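Local coordinates for protein metallocarboxypeptidase (Trypanosoma cruzi, PDB 3DWC) that probably acts as an M32-family metallocarboxypeptidase, releasing C-terminal amino acids other than proline from peptides, and carries a cobalt ion in this crystal, at residues B[5-8]-B[9-12]; B[66-69]-B[70-73]; B[376-379]-B[380-383]. All coordinates share one frame; numbering follows the deposited sequence.

Overall arrangement
Contacts 1 and 2 belong together, while contact 3 stands apart. The first lies near the start of helix 3-32 and the second at the C-terminal end of helix 60-71 and just beyond; their centres are 11 Å apart and they touch directly, with Leu-9 CD1 3.7 Å from Ile-66 N, and Pro-5 and Tyr-6 packing on Ala-69. Contact 3, where a loop enters helix 382-394, has its centre about 47 Å from that of contact 1 and 45 Å from that of contact 2. All three are local, run in series along the chain and lie away from the cobalt site of His-267, His-271 and Glu-298 and from the glycine pocket. They belong to the surrounding helical framework.

Contact 1: B[5-8]-B[9-12]; sequences PYKE and LERV
Glu-10 is held from two sides, by Tyr-6 one turn before it and by Lys-7 three residues before it. The Tyr-6 hydroxyl donates to Glu-10 OE2 over a very short 2.5 Å between OH and OE2, with ring and carboxylate planes 54° apart. CG of Glu-10 lies 3.6 Å from CZ of Tyr-6. The other oxygen, OE1, forms a salt bridge with Lys-7 NZ at 3.1 Å, met on its syn side, somewhat out of the carboxylate plane; Lys-7 reaches it because its chain bends at chi2 (-82°). A water accepts from Lys-7 NZ and donates to Glu-10 OE2.

A second i, i+3 salt bridge runs from Glu-8 to Arg-11. Here the guanidinium comes side-on, NE and NH2 each 3.1 Å from the single oxygen OE1 of Glu-8, which lies close to the guanidinium plane.

Further out, Asn-83 hydrogen-bonds the Tyr-6 hydroxyl, and Phe-283 packs on both Tyr-6 and Glu-10. Leu-9 packs on Ile-62, Leu-65 and Ile-66 of helix 60-71. With a hydroxyl, an ammonium and a water all serving the Glu-10 carboxylate, its rotation should be well fixed and its negative charge probably stabilised.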
ATOM      1  N   PRO B   5     -34.839  -7.386  -0.255  1.00 39.89           N
ATOM      2  CA  PRO B   5     -34.132  -6.295  -0.943  1.00 39.37           C
ATOM      3  C   PRO B   5     -33.148  -5.535  -0.071  1.00 37.98           C
ATOM      4  O   PRO B   5     -32.102  -5.120  -0.574  1.00 37.21           O
ATOM      5  CB  PRO B   5     -35.258  -5.358  -1.397  1.00 39.37           C
ATOM      6  CG  PRO B   5     -36.410  -5.684  -0.515  1.00 40.38           C
ATOM      7  CD  PRO B   5     -36.293  -7.152  -0.243  1.00 40.20           C
ATOM      8  N   TYR B   6     -33.490  -5.331   1.203  1.00 36.87           N
ATOM      9  CA  TYR B   6     -32.573  -4.702   2.152  1.00 36.72           C
ATOM     10  C   TYR B   6     -31.276  -5.521   2.293  1.00 36.59           C
ATOM     11  O   TYR B   6     -30.164  -4.967   2.147  1.00 36.36           O
ATOM     12  CB  TYR B   6     -33.219  -4.440   3.531  1.00 35.48           C
ATOM     13  CG  TYR B   6     -32.157  -4.073   4.562  1.00 35.18           C
ATOM     14  CD1 TYR B   6     -31.598  -2.809   4.604  1.00 34.84           C
ATOM     15  CD2 TYR B   6     -31.652  -5.024   5.419  1.00 32.75           C
ATOM     16  CE1 TYR B   6     -30.589  -2.496   5.508  1.00 34.11           C
ATOM     17  CE2 TYR B   6     -30.647  -4.725   6.311  1.00 33.08           C
ATOM     18  CZ  TYR B   6     -30.116  -3.471   6.358  1.00 33.22           C
ATOM     19  OH  TYR B   6     -29.103  -3.220   7.278  1.00 33.52           O
ATOM     20  N   LYS B   7     -31.406  -6.829   2.533  1.00 35.82           N
ATOM     21  CA  LYS B   7     -30.239  -7.710   2.613  1.00 36.70           C
ATOM     22  C   LYS B   7     -29.426  -7.757   1.293  1.00 36.83           C
ATOM     23  O   LYS B   7     -28.183  -7.867   1.307  1.00 35.92           O
ATOM     24  CB  LYS B   7     -30.648  -9.118   3.054  1.00 37.24           C
ATOM     25  CG  LYS B   7     -30.967  -9.224   4.558  1.00 38.92           C
ATOM     26  CD  LYS B   7     -29.667  -9.388   5.366  1.00 39.71           C
ATOM     27  CE  LYS B   7     -29.840  -9.026   6.825  1.00 40.21           C
ATOM     28  NZ  LYS B   7     -28.579  -9.298   7.597  1.00 41.41           N
ATOM     29  N   GLU B   8     -30.122  -7.668   0.167  1.00 36.70           N
ATOM     30  CA  GLU B   8     -29.437  -7.570  -1.111  1.00 36.53           C
ATOM     31  C   GLU B   8     -28.633  -6.274  -1.182  1.00 35.56           C
ATOM     32  O   GLU B   8     -27.508  -6.288  -1.627  1.00 35.37           O
ATOM     33  CB  GLU B   8     -30.426  -7.662  -2.266  1.00 37.51           C
ATOM     34  CG  GLU B   8     -29.809  -7.407  -3.648  1.00 39.97           C
ATOM     35  CD  GLU B   8     -28.883  -8.520  -4.107  1.00 47.48           C
ATOM     36  OE1 GLU B   8     -27.877  -8.204  -4.809  1.00 52.42           O
ATOM     37  OE2 GLU B   8     -29.160  -9.699  -3.757  1.00 51.04           O
ATOM     38  N   LEU B   9     -29.206  -5.162  -0.724  1.00 35.28           N
ATOM     39  CA  LEU B   9     -28.449  -3.931  -0.582  1.00 34.45           C
ATOM     40  C   LEU B   9     -27.244  -4.099   0.336  1.00 34.44           C
ATOM     41  O   LEU B   9     -26.175  -3.576   0.061  1.00 34.34           O
ATOM     42  CB  LEU B   9     -29.324  -2.771  -0.121  1.00 33.67           C
ATOM     43  CG  LEU B   9     -30.218  -2.180  -1.228  1.00 33.47           C
ATOM     44  CD1 LEU B   9     -31.483  -1.569  -0.642  1.00 30.04           C
ATOM     45  CD2 LEU B   9     -29.488  -1.159  -2.085  1.00 28.58           C
ATOM     46  N   GLU B  10     -27.411  -4.803   1.439  1.00 34.61           N
ATOM     47  CA  GLU B  10     -26.312  -4.966   2.364  1.00 34.73           C
ATOM     48  C   GLU B  10     -25.136  -5.583   1.641  1.00 34.48           C
ATOM     49  O   GLU B  10     -24.010  -5.155   1.808  1.00 34.35           O
ATOM     50  CB  GLU B  10     -26.704  -5.830   3.557  1.00 34.03           C
ATOM     51  CG  GLU B  10     -27.444  -5.073   4.648  1.00 35.90           C
ATOM     52  CD  GLU B  10     -27.400  -5.788   6.004  1.00 34.97           C
ATOM     53  OE1 GLU B  10     -27.200  -7.012   6.011  1.00 37.16           O
ATOM     54  OE2 GLU B  10     -27.560  -5.133   7.060  1.00 33.40           O
ATOM     55  N   ARG B  11     -25.427  -6.620   0.870  1.00 35.27           N
ATOM     56  CA  ARG B  11     -24.444  -7.355   0.058  1.00 35.46           C
ATOM     57  C   ARG B  11     -23.717  -6.469  -0.960  1.00 34.14           C
ATOM     58  O   ARG B  11     -22.501  -6.580  -1.154  1.00 33.69           O
ATOM     59  CB  ARG B  11     -25.179  -8.497  -0.665  1.00 35.63           C
ATOM     60  CG  ARG B  11     -24.267  -9.492  -1.379  1.00 38.55           C
ATOM     61  CD  ARG B  11     -25.052 -10.436  -2.372  1.00 41.53           C
ATOM     62  NE  ARG B  11     -25.405  -9.725  -3.610  1.00 47.39           N
ATOM     63  CZ  ARG B  11     -24.520  -9.352  -4.549  1.00 49.94           C
ATOM     64  NH1 ARG B  11     -23.216  -9.634  -4.431  1.00 49.08           N
ATOM     65  NH2 ARG B  11     -24.940  -8.692  -5.630  1.00 51.36           N
ATOM     66  N   VAL B  12     -24.472  -5.612  -1.633  1.00 33.37           N
ATOM     67  CA  VAL B  12     -23.895  -4.642  -2.542  1.00 32.77           C
ATOM     68  C   VAL B  12     -22.984  -3.710  -1.778  1.00 32.23           C
ATOM     69  O   VAL B  12     -21.889  -3.437  -2.222  1.00 32.97           O
ATOM     70  CB  VAL B  12     -24.964  -3.813  -3.254  1.00 33.03           C
ATOM     71  CG1 VAL B  12     -24.337  -2.686  -4.053  1.00 33.59           C
ATOM     72  CG2 VAL B  12     -25.807  -4.719  -4.159  1.00 31.73           C
TER
HETATM   73  O   HOH W   1     -28.319  -6.576   9.332  1.00 23.57           O

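Contact 2: B[66-69]-B[70-73]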
ATOM      1  N   ILE B  66     -33.582   0.011  -3.245  1.00 35.56           N
ATOM      2  CA  ILE B  66     -33.815   0.958  -2.177  1.00 35.55           C
ATOM      3  C   ILE B  66     -35.315   1.237  -2.032  1.00 35.70           C
ATOM      4  O   ILE B  66     -35.845   1.251  -0.925  1.00 35.81           O
ATOM      5  CB  ILE B  66     -33.027   2.290  -2.391  1.00 35.16           C
ATOM      6  CG1 ILE B  66     -31.509   2.080  -2.271  1.00 35.48           C
ATOM      7  CG2 ILE B  66     -33.416   3.306  -1.361  1.00 34.61           C
ATOM      8  CD1 ILE B  66     -30.716   3.348  -2.538  1.00 34.39           C
ATOM      9  N   GLU B  67     -35.990   1.456  -3.150  1.00 36.38           N
ATOM     10  CA  GLU B  67     -37.444   1.684  -3.159  1.00 36.82           C
ATOM     11  C   GLU B  67     -38.268   0.504  -2.618  1.00 36.81           C
ATOM     12  O   GLU B  67     -39.167   0.712  -1.811  1.00 37.30           O
ATOM     13  CB  GLU B  67     -37.912   2.090  -4.559  1.00 36.89           C
ATOM     14  CG  GLU B  67     -37.467   3.512  -4.911  1.00 38.07           C
ATOM     15  CD  GLU B  67     -37.871   3.972  -6.307  1.00 37.90           C
ATOM     16  OE1 GLU B  67     -37.586   5.139  -6.623  1.00 38.71           O
ATOM     17  OE2 GLU B  67     -38.464   3.189  -7.089  1.00 41.70           O
ATOM     18  N   GLU B  68     -37.963  -0.724  -3.023  1.00 36.63           N
ATOM     19  CA  GLU B  68     -38.643  -1.868  -2.424  1.00 36.97           C
ATOM     20  C   GLU B  68     -38.391  -1.988  -0.927  1.00 36.55           C
ATOM     21  O   GLU B  68     -39.305  -2.301  -0.166  1.00 35.92           O
ATOM     22  CB  GLU B  68     -38.276  -3.186  -3.092  1.00 37.27           C
ATOM     23  CG  GLU B  68     -38.802  -3.357  -4.510  1.00 40.41           C
ATOM     24  CD  GLU B  68     -40.325  -3.237  -4.645  1.00 43.35           C
ATOM     25  OE1 GLU B  68     -40.791  -3.084  -5.795  1.00 45.70           O
ATOM     26  OE2 GLU B  68     -41.061  -3.293  -3.631  1.00 45.63           O
ATOM     27  N   ALA B  69     -37.163  -1.747  -0.501  1.00 36.39           N
ATOM     28  CA  ALA B  69     -36.820  -1.878   0.911  1.00 36.77           C
ATOM     29  C   ALA B  69     -37.533  -0.830   1.756  1.00 36.86           C
ATOM     30  O   ALA B  69     -37.862  -1.092   2.913  1.00 35.81           O
ATOM     31  CB  ALA B  69     -35.302  -1.794   1.125  1.00 36.02           C
ATOM     32  N   GLU B  70     -37.756   0.347   1.171  1.00 37.57           N
ATOM     33  CA  GLU B  70     -38.331   1.479   1.893  1.00 38.84           C
ATOM     34  C   GLU B  70     -39.851   1.388   2.078  1.00 39.91           C
ATOM     35  O   GLU B  70     -40.403   2.032   2.970  1.00 39.27           O
ATOM     36  CB  GLU B  70     -37.989   2.799   1.193  1.00 38.61           C
ATOM     37  CG  GLU B  70     -36.553   3.223   1.341  1.00 38.69           C
ATOM     38  CD  GLU B  70     -36.261   4.551   0.687  1.00 38.78           C
ATOM     39  OE1 GLU B  70     -36.964   4.951  -0.252  1.00 36.85           O
ATOM     40  OE2 GLU B  70     -35.295   5.200   1.105  1.00 40.51           O
ATOM     41  N   LYS B  71     -40.534   0.628   1.224  1.00 41.44           N
ATOM     42  CA  LYS B  71     -41.963   0.457   1.403  1.00 42.57           C
ATOM     43  C   LYS B  71     -42.264  -0.473   2.589  1.00 43.57           C
ATOM     44  O   LYS B  71     -43.311  -0.354   3.216  1.00 43.85           O
ATOM     45  CB  LYS B  71     -42.636  -0.018   0.114  1.00 42.90           C
ATOM     46  CG  LYS B  71     -42.221  -1.378  -0.424  1.00 43.48           C
ATOM     47  CD  LYS B  71     -43.082  -1.787  -1.638  1.00 43.52           C
ATOM     48  CE  LYS B  71     -42.791  -0.932  -2.890  1.00 44.24           C
ATOM     49  NZ  LYS B  71     -43.182  -1.638  -4.173  1.00 44.65           N
ATOM     50  N   SER B  72     -41.318  -1.350   2.927  1.00 44.60           N
ATOM     51  CA  SER B  72     -41.497  -2.356   3.992  1.00 45.00           C
ATOM     52  C   SER B  72     -40.659  -2.021   5.246  1.00 45.61           C
ATOM     53  O   SER B  72     -40.195  -2.905   5.975  1.00 46.07           O
ATOM     54  CB  SER B  72     -41.096  -3.729   3.432  1.00 45.34           C
ATOM     55  OG  SER B  72     -39.760  -3.698   2.926  1.00 45.41           O
ATOM     56  N   VAL B  73     -40.502  -0.729   5.496  1.00 45.71           N
ATOM     57  CA  VAL B  73     -39.493  -0.215   6.422  1.00 45.49           C
ATOM     58  C   VAL B  73     -39.607  -0.816   7.826  1.00 45.36           C
ATOM     59  O   VAL B  73     -38.596  -1.169   8.444  1.00 45.27           O
ATOM     60  CB  VAL B  73     -39.529   1.362   6.461  1.00 45.62           C
ATOM     61  CG1 VAL B  73     -39.654   1.915   7.890  1.00 46.28           C
ATOM     62  CG2 VAL B  73     -38.318   1.941   5.740  1.00 45.01           C
TER
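Lys-71 carries CG between its backbone N and carbonyl carbon (chi1 63°) and bends at chi3, which folds the chain back along the helix towards Glu-68. Glu-68 answers with a bend of its own at chi2 (-57°), and the two side chains run side by side. They end in a salt bridge of 2.7 Å between Lys-71 NZ and Glu-68 OE2, the ammonium arriving on the syn side of that oxygen but 32° out of the carboxylate plane. The aliphatic part of the lysine follows the same path: CG packs 3.1 Å from Glu-68 O, and CE lies 3.0 Å from Glu-68 OE2.

On another face, Glu-70 lies alongside Ile-66, its OE2 3.6 Å from Ile-66 CG2. The carboxylate is held by Arg-88 of helix 78-95 through a salt bridge.

Along the backbone the bonding shifts from i, i+4 towards i, i+3. Glu-70 N bonds Ile-66 O at 3.0 Å, whereas Lys-71 N makes weak bonds to the carbonyls of both Glu-67 and Glu-68, and Ser-72 N reaches Ala-69 O weakly at 3.5 Å. Buried Ala-69 and Ile-66 pack against helices 3-32 and 78-95, while Glu-68 and Lys-71 are exposed. This is the C-terminal part of the amphipathic helix 60-71, with an i, i+3 glutamate-lysine pair on its outer side.

Contact 3: B[376-379]-B[380-383]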
ATOM      1  N   ASN B 376     -24.532  37.591  -4.029  1.00 47.07           N
ATOM      2  CA  ASN B 376     -24.205  38.870  -3.383  1.00 47.14           C
ATOM      3  C   ASN B 376     -22.871  39.431  -3.835  1.00 47.06           C
ATOM      4  O   ASN B 376     -22.685  40.640  -3.867  1.00 47.78           O
ATOM      5  CB  ASN B 376     -24.201  38.753  -1.859  1.00 47.43           C
ATOM      6  CG  ASN B 376     -25.597  38.820  -1.263  1.00 48.86           C
ATOM      7  OD1 ASN B 376     -26.071  39.897  -0.900  1.00 50.32           O
ATOM      8  ND2 ASN B 376     -26.264  37.669  -1.161  1.00 50.30           N
ATOM      9  N   ILE B 377     -21.933  38.558  -4.164  1.00 46.91           N
ATOM     10  CA  ILE B 377     -20.644  38.994  -4.682  1.00 46.79           C
ATOM     11  C   ILE B 377     -20.224  38.077  -5.801  1.00 46.37           C
ATOM     12  O   ILE B 377     -20.741  36.967  -5.938  1.00 45.47           O
ATOM     13  CB  ILE B 377     -19.529  39.034  -3.571  1.00 46.73           C
ATOM     14  CG1 ILE B 377     -19.229  37.628  -3.026  1.00 47.12           C
ATOM     15  CG2 ILE B 377     -19.923  40.013  -2.460  1.00 46.58           C
ATOM     16  CD1 ILE B 377     -18.261  37.598  -1.888  1.00 46.65           C
ATOM     17  N   GLU B 378     -19.262  38.548  -6.581  1.00 46.68           N
ATOM     18  CA  GLU B 378     -18.735  37.798  -7.708  1.00 47.27           C
ATOM     19  C   GLU B 378     -17.250  37.549  -7.505  1.00 47.16           C
ATOM     20  O   GLU B 378     -16.577  38.331  -6.841  1.00 47.43           O
ATOM     21  CB  GLU B 378     -18.948  38.593  -8.997  1.00 47.93           C
ATOM     22  CG  GLU B 378     -20.421  38.851  -9.349  1.00 49.88           C
ATOM     23  CD  GLU B 378     -21.155  37.582  -9.758  1.00 52.37           C
ATOM     24  OE1 GLU B 378     -20.483  36.642 -10.244  1.00 53.18           O
ATOM     25  OE2 GLU B 378     -22.400  37.532  -9.596  1.00 54.54           O
ATOM     26  N   ALA B 379     -16.748  36.464  -8.087  1.00 46.75           N
ATOM     27  CA  ALA B 379     -15.324  36.142  -8.049  1.00 46.74           C
ATOM     28  C   ALA B 379     -14.452  37.412  -8.032  1.00 46.70           C
ATOM     29  O   ALA B 379     -13.550  37.548  -7.196  1.00 47.01           O
ATOM     30  CB  ALA B 379     -14.960  35.254  -9.219  1.00 46.28           C
ATOM     31  N   GLU B 380     -14.765  38.332  -8.942  1.00 46.42           N
ATOM     32  CA  GLU B 380     -14.113  39.646  -9.072  1.00 46.26           C
ATOM     33  C   GLU B 380     -13.772  40.319  -7.744  1.00 45.82           C
ATOM     34  O   GLU B 380     -12.715  40.940  -7.603  1.00 45.51           O
ATOM     35  CB  GLU B 380     -15.048  40.619  -9.840  1.00 46.68           C
ATOM     36  CG  GLU B 380     -15.010  40.569 -11.360  1.00 47.39           C
ATOM     37  CD  GLU B 380     -15.757  39.367 -11.985  1.00 48.84           C
ATOM     38  OE1 GLU B 380     -15.919  39.389 -13.232  1.00 47.31           O
ATOM     39  OE2 GLU B 380     -16.163  38.414 -11.256  1.00 46.13           O
ATOM     40  N   GLU B 381     -14.697  40.206  -6.792  1.00 45.57           N
ATOM     41  CA  GLU B 381     -14.692  40.990  -5.567  1.00 45.01           C
ATOM     42  C   GLU B 381     -14.044  40.279  -4.380  1.00 44.95           C
ATOM     43  O   GLU B 381     -13.920  40.870  -3.303  1.00 44.83           O
ATOM     44  CB  GLU B 381     -16.138  41.340  -5.217  1.00 45.13           C
ATOM     45  CG  GLU B 381     -16.886  42.030  -6.380  1.00 44.81           C
ATOM     46  CD  GLU B 381     -18.344  42.340  -6.068  1.00 44.96           C
ATOM     47  OE1 GLU B 381     -19.225  41.604  -6.556  1.00 45.59           O
ATOM     48  OE2 GLU B 381     -18.619  43.320  -5.341  1.00 46.02           O
ATOM     49  N   VAL B 382     -13.641  39.022  -4.574  1.00 44.44           N
ATOM     50  CA  VAL B 382     -13.132  38.195  -3.475  1.00 44.01           C
ATOM     51  C   VAL B 382     -11.978  38.859  -2.719  1.00 43.73           C
ATOM     52  O   VAL B 382     -12.039  38.959  -1.491  1.00 44.12           O
ATOM     53  CB  VAL B 382     -12.755  36.760  -3.932  1.00 44.07           C
ATOM     54  CG1 VAL B 382     -11.976  35.996  -2.809  1.00 43.24           C
ATOM     55  CG2 VAL B 382     -14.009  35.998  -4.345  1.00 43.59           C
ATOM     56  N   PRO B 383     -10.939  39.319  -3.435  1.00 43.40           N
ATOM     57  CA  PRO B 383      -9.802  39.992  -2.776  1.00 43.02           C
ATOM     58  C   PRO B 383     -10.180  41.176  -1.907  1.00 42.50           C
ATOM     59  O   PRO B 383      -9.675  41.313  -0.785  1.00 42.25           O
ATOM     60  CB  PRO B 383      -8.950  40.464  -3.955  1.00 42.70           C
ATOM     61  CG  PRO B 383      -9.257  39.471  -5.029  1.00 42.93           C
ATOM     62  CD  PRO B 383     -10.722  39.231  -4.895  1.00 43.39           C
TER
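The carboxylate of Glu-381 is approached from above its plane by the backbone N-H of Glu-378: N lies 3.1 Å from OE1 and 35° out of the plane. Beside the same oxygen are Ile-377 CA at 3.5 Å and, less closely, CB of Glu-378. The other oxygen, OE2, pairs with Arg-384 in a salt bridge. The carboxylate of Glu-378 is turned only 15° from that of Glu-381; the two side chains cross obliquely, and the like-charged oxygens Glu-378 OE2 and Glu-381 OE1 stay 6.0 Å apart, not in contact.

Glu-381 reaches back because its chain is extended beyond CG, with CG beside the backbone N (chi1 -54°). In return its own N-H donates to Glu-378 O, a nearly straight bond of 2.7 Å from N to O. The turn 378-381, with 3-10 geometry at Glu-380 and Glu-381, leads into helix 382-394 and is thus closed twice between the same two residues, once by that backbone bond and once by the Glu-381 side chain accepting from the Glu-378 amide.

Val-382 N then bonds Ala-379 O at 3.0 Å, and CG2 of Val-382 sits 3.3 Å from that oxygen. Ala-379 packs on Leu-129 and Leu-132 of helix 125-147. Ile-377 and Val-382 both rest on Leu-372 of helix 358-374, the helix from which the loop departs.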